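Histone-lysine N-methyltransferase, H3 lysine-9 specific SUVH4 (Arabidopsis thaliana, PDB 4QEO) methylates histone H3 to place a repressive chromatin mark and binds methylated DNA, coupling histone methylation to DNA methylation in gene silencing. Local coordinates at residues G58-I63 / P164-R169; V472-Q477 / L481-L486. All blocks are in the same frame, centred on the assembly; numbering follows the deposited sequence.

The two contacts belong to different modules of the enzyme. Contact 1 (58-63 with 164-169) ties a loop to a strand of the SRA domain, which reads methylated DNA, and its nearest atom is about 7 Å from the bound nucleic acid. Contact 2 (472-477 with 481-486) is the end of a SET-domain hairpin, about 22 Å from the DNA at its nearest atom; there the side chain of Ser474 lies about 9 Å from a zinc ion of the pre-SET cluster. The centres of contacts 1 and 2 are about 43 Å apart, their nearest atoms about 23 Å. In both, an arginine side chain hydrogen-bonds to the facing segment, in contact 2 beside a backbone pair.

Contact 1. Residues G58-I63 / P164-R169; sequences GDLPGI and PVRVTR
In the SRA domain, the loop that follows helix 36-46 is fastened to strand 165-172 through Arg166, whose guanidinium reaches Gly58 and Leu60. NH1 of Arg166 donates to the carbonyl O of Gly58 at 2.8 Å. The bond is moderately bent, with 149° at the hydrogen; the donor lies in the carbonyl plane, while the oxygen is slightly tilted from the guanidinium plane. Over one face of the same group sits a methyl of Leu60, CD1 being 3.4 Å from NH1 of Arg166, placed toward the rim rather than over the centre. The two side chains cross at about a right angle, and it is CD1 of Leu60 that touches the guanidinium. A bend in the arginine chain at chi3 (-67°) turns the guanidinium back toward Gly58, and CD of Arg166 passes 3.3 Å from the Gly58 O that NH1 grips.

Strand 165-172 lies between strands 106-112 and 180-197 in the curled mixed sheet of the SRA fold, and the arginine carries the loop onto this sheet. NH1 also hydrogen-bonds to Ile56 O, NH2 to Phe80 O, and the Phe80 ring makes a cation-pi contact with the guanidinium; several partners together thus fix its rotation.

At the start of both segments a water links them: it accepts from Gly58 N at 2.8 Å and donates to Pro164 O at 2.8 Å. Gly58 has a positive phi (98°), and a side chain there would press against the preceding carbonyl. After Gly58 and Asp59 the loop reverses in a type II turn from Leu60 to Ile63, closed by Ile63 N donating to Leu60 O at 3.0 Å.

Contact 2. Residues V472-Q477 / L481-L486; sequences VLSSHQ and LARVVL
Val472 and Arg483 face each other as an antiparallel hydrogen-bonded pair, Val472 N donating to Arg483 O at 2.8 Å and Arg483 N to Val472 O at 2.8 Å, the first bond straighter (165°) than the second (137°). Their side chains share one sheet face. Arg483 bends at chi3 (50°), and its NH1 donates to Ser474 OG at 3.0 Å, the oxygen lying well out of the guanidinium plane; CG1 of Val472 approaches the same NH1 at 3.4 Å. The other branch of Val472, CG2, meets Val485 CG2 at 3.8 Å. CD2 of Leu473 packs against Ala482 CB at 4.0 Å. Nearer the turn, the His476 ring turns its edge to the backbone carbonyl of Leu481, while Leu481 CB, off the ring plane, lies 3.5 Å from CE1 of His476; ND1 is hydrogen-bonded to the backbone N of Asp478.

The guanidinium also forms salt bridges through NE to Glu383 and through NH1 to Glu333, and NH2 hydrogen-bonds to Ser349 OG. Replacing Arg483 by an alanine would probably leave Glu383 and Glu333 without this positive mate and Ser474 OG without this donor.

The hairpin of strands 467-473 and 483-488 forms the middle of a four-stranded SET-domain sheet, flanked by strand 331-332 beside 467-473 and by strand 380-383 beside 483-488.

Contact 1. Residues G58-I63 / P164-R169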
# COMPACT_ATOMS: atom_id res chain seq x y z
N GLY A 58 8.14 -20.51 11.85
CA GLY A 58 6.82 -20.13 12.33
C GLY A 58 6.40 -18.75 11.85
O GLY A 58 6.86 -18.28 10.82
N ASP A 59 5.52 -18.08 12.60
CA ASP A 59 5.00 -16.79 12.17
C ASP A 59 5.98 -15.68 12.50
O ASP A 59 6.69 -15.78 13.49
CB ASP A 59 3.65 -16.50 12.83
CG ASP A 59 2.49 -17.14 12.10
OD1 ASP A 59 2.39 -16.94 10.88
OD2 ASP A 59 1.70 -17.85 12.74
N LEU A 60 6.01 -14.64 11.66
CA LEU A 60 6.78 -13.43 11.98
C LEU A 60 5.82 -12.40 12.59
O LEU A 60 4.73 -12.17 12.06
CB LEU A 60 7.47 -12.84 10.72
CG LEU A 60 8.84 -13.39 10.27
CD1 LEU A 60 8.84 -14.91 10.10
CD2 LEU A 60 9.32 -12.74 8.96
N PRO A 61 6.21 -11.82 13.73
CA PRO A 61 5.36 -10.80 14.37
C PRO A 61 5.06 -9.68 13.40
O PRO A 61 5.97 -9.16 12.72
CB PRO A 61 6.22 -10.32 15.54
CG PRO A 61 7.08 -11.53 15.88
CD PRO A 61 7.40 -12.14 14.53
N GLY A 62 3.79 -9.33 13.29
CA GLY A 62 3.37 -8.22 12.45
C GLY A 62 3.05 -8.65 11.03
O GLY A 62 2.59 -7.85 10.23
N ILE A 63 3.30 -9.92 10.70
CA ILE A 63 2.88 -10.46 9.41
C ILE A 63 1.83 -11.52 9.63
O ILE A 63 2.14 -12.68 9.96
CB ILE A 63 4.07 -11.03 8.60
CG1 ILE A 63 5.11 -9.93 8.38
CG2 ILE A 63 3.58 -11.61 7.26
CD1 ILE A 63 6.35 -10.36 7.64
N PRO A 164 6.98 -26.58 11.07
CA PRO A 164 6.09 -26.03 10.06
C PRO A 164 6.79 -25.07 9.12
O PRO A 164 7.82 -24.47 9.46
CB PRO A 164 5.05 -25.26 10.88
CG PRO A 164 5.77 -24.88 12.10
CD PRO A 164 6.76 -25.97 12.39
N VAL A 165 6.20 -24.92 7.95
CA VAL A 165 6.75 -24.06 6.91
C VAL A 165 5.69 -23.01 6.58
O VAL A 165 4.50 -23.34 6.51
CB VAL A 165 7.10 -24.95 5.65
CG1 VAL A 165 7.43 -24.12 4.48
CG2 VAL A 165 8.30 -25.86 5.96
N ARG A 166 6.11 -21.76 6.40
CA ARG A 166 5.22 -20.73 5.87
C ARG A 166 5.00 -20.99 4.40
O ARG A 166 5.93 -21.33 3.68
CB ARG A 166 5.83 -19.31 6.05
CG ARG A 166 6.01 -18.90 7.52
CD ARG A 166 6.42 -17.40 7.63
NE ARG A 166 7.75 -17.15 7.08
CZ ARG A 166 8.89 -17.49 7.69
NH1 ARG A 166 8.86 -18.11 8.85
NH2 ARG A 166 10.06 -17.19 7.12
N VAL A 167 3.76 -20.82 3.96
CA VAL A 167 3.40 -21.07 2.57
C VAL A 167 2.77 -19.80 2.00
O VAL A 167 1.85 -19.22 2.59
CB VAL A 167 2.44 -22.28 2.42
CG1 VAL A 167 1.95 -22.37 0.99
CG2 VAL A 167 3.13 -23.57 2.86
N THR A 168 3.30 -19.36 0.87
CA THR A 168 2.86 -18.14 0.21
C THR A 168 2.53 -18.45 -1.24
O THR A 168 3.28 -19.15 -1.92
CB THR A 168 3.97 -17.07 0.28
OG1 THR A 168 4.21 -16.74 1.66
CG2 THR A 168 3.57 -15.79 -0.51
N ARG A 169 1.39 -17.94 -1.70
CA ARG A 169 0.92 -18.23 -3.06
C ARG A 169 1.00 -16.97 -3.93
O ARG A 169 0.58 -15.89 -3.51
CB ARG A 169 -0.54 -18.69 -3.04
CG ARG A 169 -0.75 -20.19 -2.73
CD ARG A 169 -2.25 -20.51 -2.64
NE ARG A 169 -2.45 -21.93 -2.37
CZ ARG A 169 -2.45 -22.47 -1.15
NH1 ARG A 169 -2.29 -21.70 -0.08
NH2 ARG A 169 -2.63 -23.78 -1.01
O HOH W 1 8.45 -21.78 9.39

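Contact 2. Residues V472-Q477 / L481-L486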
# COMPACT_ATOMS: atom_id res chain seq x y z
N VAL A 472 0.63 20.59 -1.68
CA VAL A 472 1.08 20.79 -3.05
C VAL A 472 0.80 22.23 -3.50
O VAL A 472 -0.30 22.73 -3.30
CB VAL A 472 0.34 19.84 -4.02
CG1 VAL A 472 0.80 20.08 -5.46
CG2 VAL A 472 0.55 18.39 -3.62
N LEU A 473 1.81 22.89 -4.07
CA LEU A 473 1.63 24.19 -4.72
C LEU A 473 1.78 24.02 -6.24
O LEU A 473 2.71 23.36 -6.71
CB LEU A 473 2.65 25.20 -4.21
CG LEU A 473 2.47 25.66 -2.76
CD1 LEU A 473 3.71 26.40 -2.26
CD2 LEU A 473 1.24 26.53 -2.61
N SER A 474 0.85 24.59 -7.00
CA SER A 474 0.90 24.47 -8.47
C SER A 474 0.49 25.76 -9.14
O SER A 474 1.17 26.25 -10.05
CB SER A 474 -0.00 23.34 -8.97
OG SER A 474 -1.29 23.40 -8.36
N SER A 475 -0.63 26.32 -8.70
CA SER A 475 -1.11 27.57 -9.31
C SER A 475 -0.54 28.81 -8.65
O SER A 475 -0.59 29.89 -9.24
CB SER A 475 -2.64 27.64 -9.32
OG SER A 475 -3.13 27.79 -8.00
N HIS A 476 -0.01 28.67 -7.44
CA HIS A 476 0.63 29.79 -6.75
C HIS A 476 1.64 29.30 -5.71
O HIS A 476 1.84 28.10 -5.54
CB HIS A 476 -0.41 30.69 -6.08
CG HIS A 476 -1.22 29.99 -5.02
ND1 HIS A 476 -0.69 29.60 -3.81
CD2 HIS A 476 -2.52 29.62 -5.00
CE1 HIS A 476 -1.62 29.02 -3.09
NE2 HIS A 476 -2.75 29.02 -3.79
N GLN A 477 2.28 30.24 -5.01
CA GLN A 477 3.37 29.95 -4.09
C GLN A 477 3.05 30.35 -2.67
O GLN A 477 3.95 30.55 -1.86
CB GLN A 477 4.63 30.69 -4.52
CG GLN A 477 5.84 29.82 -4.72
CD GLN A 477 6.04 29.47 -6.17
OE1 GLN A 477 5.49 28.49 -6.67
NE2 GLN A 477 6.82 30.28 -6.88
N LEU A 481 -2.27 28.75 1.37
CA LEU A 481 -3.36 28.31 0.52
C LEU A 481 -2.96 27.11 -0.33
O LEU A 481 -3.45 26.96 -1.45
CB LEU A 481 -3.79 29.45 -0.42
CG LEU A 481 -4.81 30.47 0.06
CD1 LEU A 481 -5.77 29.84 1.05
CD2 LEU A 481 -4.12 31.68 0.64
N ALA A 482 -2.06 26.29 0.18
CA ALA A 482 -1.62 25.10 -0.57
C ALA A 482 -2.78 24.17 -0.87
O ALA A 482 -3.78 24.14 -0.15
CB ALA A 482 -0.53 24.36 0.19
N ARG A 483 -2.64 23.42 -1.96
CA ARG A 483 -3.53 22.31 -2.24
C ARG A 483 -3.24 21.17 -1.26
O ARG A 483 -2.08 20.90 -0.93
CB ARG A 483 -3.37 21.86 -3.70
CG ARG A 483 -3.89 22.92 -4.69
CD ARG A 483 -3.59 22.57 -6.13
NE ARG A 483 -4.00 21.21 -6.43
CZ ARG A 483 -3.23 20.30 -7.03
NH1 ARG A 483 -1.99 20.59 -7.42
NH2 ARG A 483 -3.71 19.09 -7.24
N VAL A 484 -4.29 20.54 -0.77
CA VAL A 484 -4.15 19.45 0.19
C VAL A 484 -4.48 18.15 -0.51
O VAL A 484 -5.62 17.94 -0.91
CB VAL A 484 -5.12 19.64 1.37
CG1 VAL A 484 -5.06 18.44 2.32
CG2 VAL A 484 -4.80 20.94 2.10
N VAL A 485 -3.48 17.28 -0.68
CA VAL A 485 -3.67 16.07 -1.48
C VAL A 485 -3.38 14.77 -0.69
O VAL A 485 -2.35 14.63 -0.05
CB VAL A 485 -2.81 16.11 -2.77
CG1 VAL A 485 -3.06 14.87 -3.61
CG2 VAL A 485 -3.12 17.37 -3.59
N LEU A 486 -4.31 13.84 -0.75
CA LEU A 486 -4.17 12.54 -0.11
C LEU A 486 -3.50 11.56 -1.07
O LEU A 486 -4.00 11.31 -2.19
CB LEU A 486 -5.54 12.01 0.33
CG LEU A 486 -6.20 12.85 1.42
CD1 LEU A 486 -7.65 12.43 1.65
CD2 LEU A 486 -5.42 12.73 2.72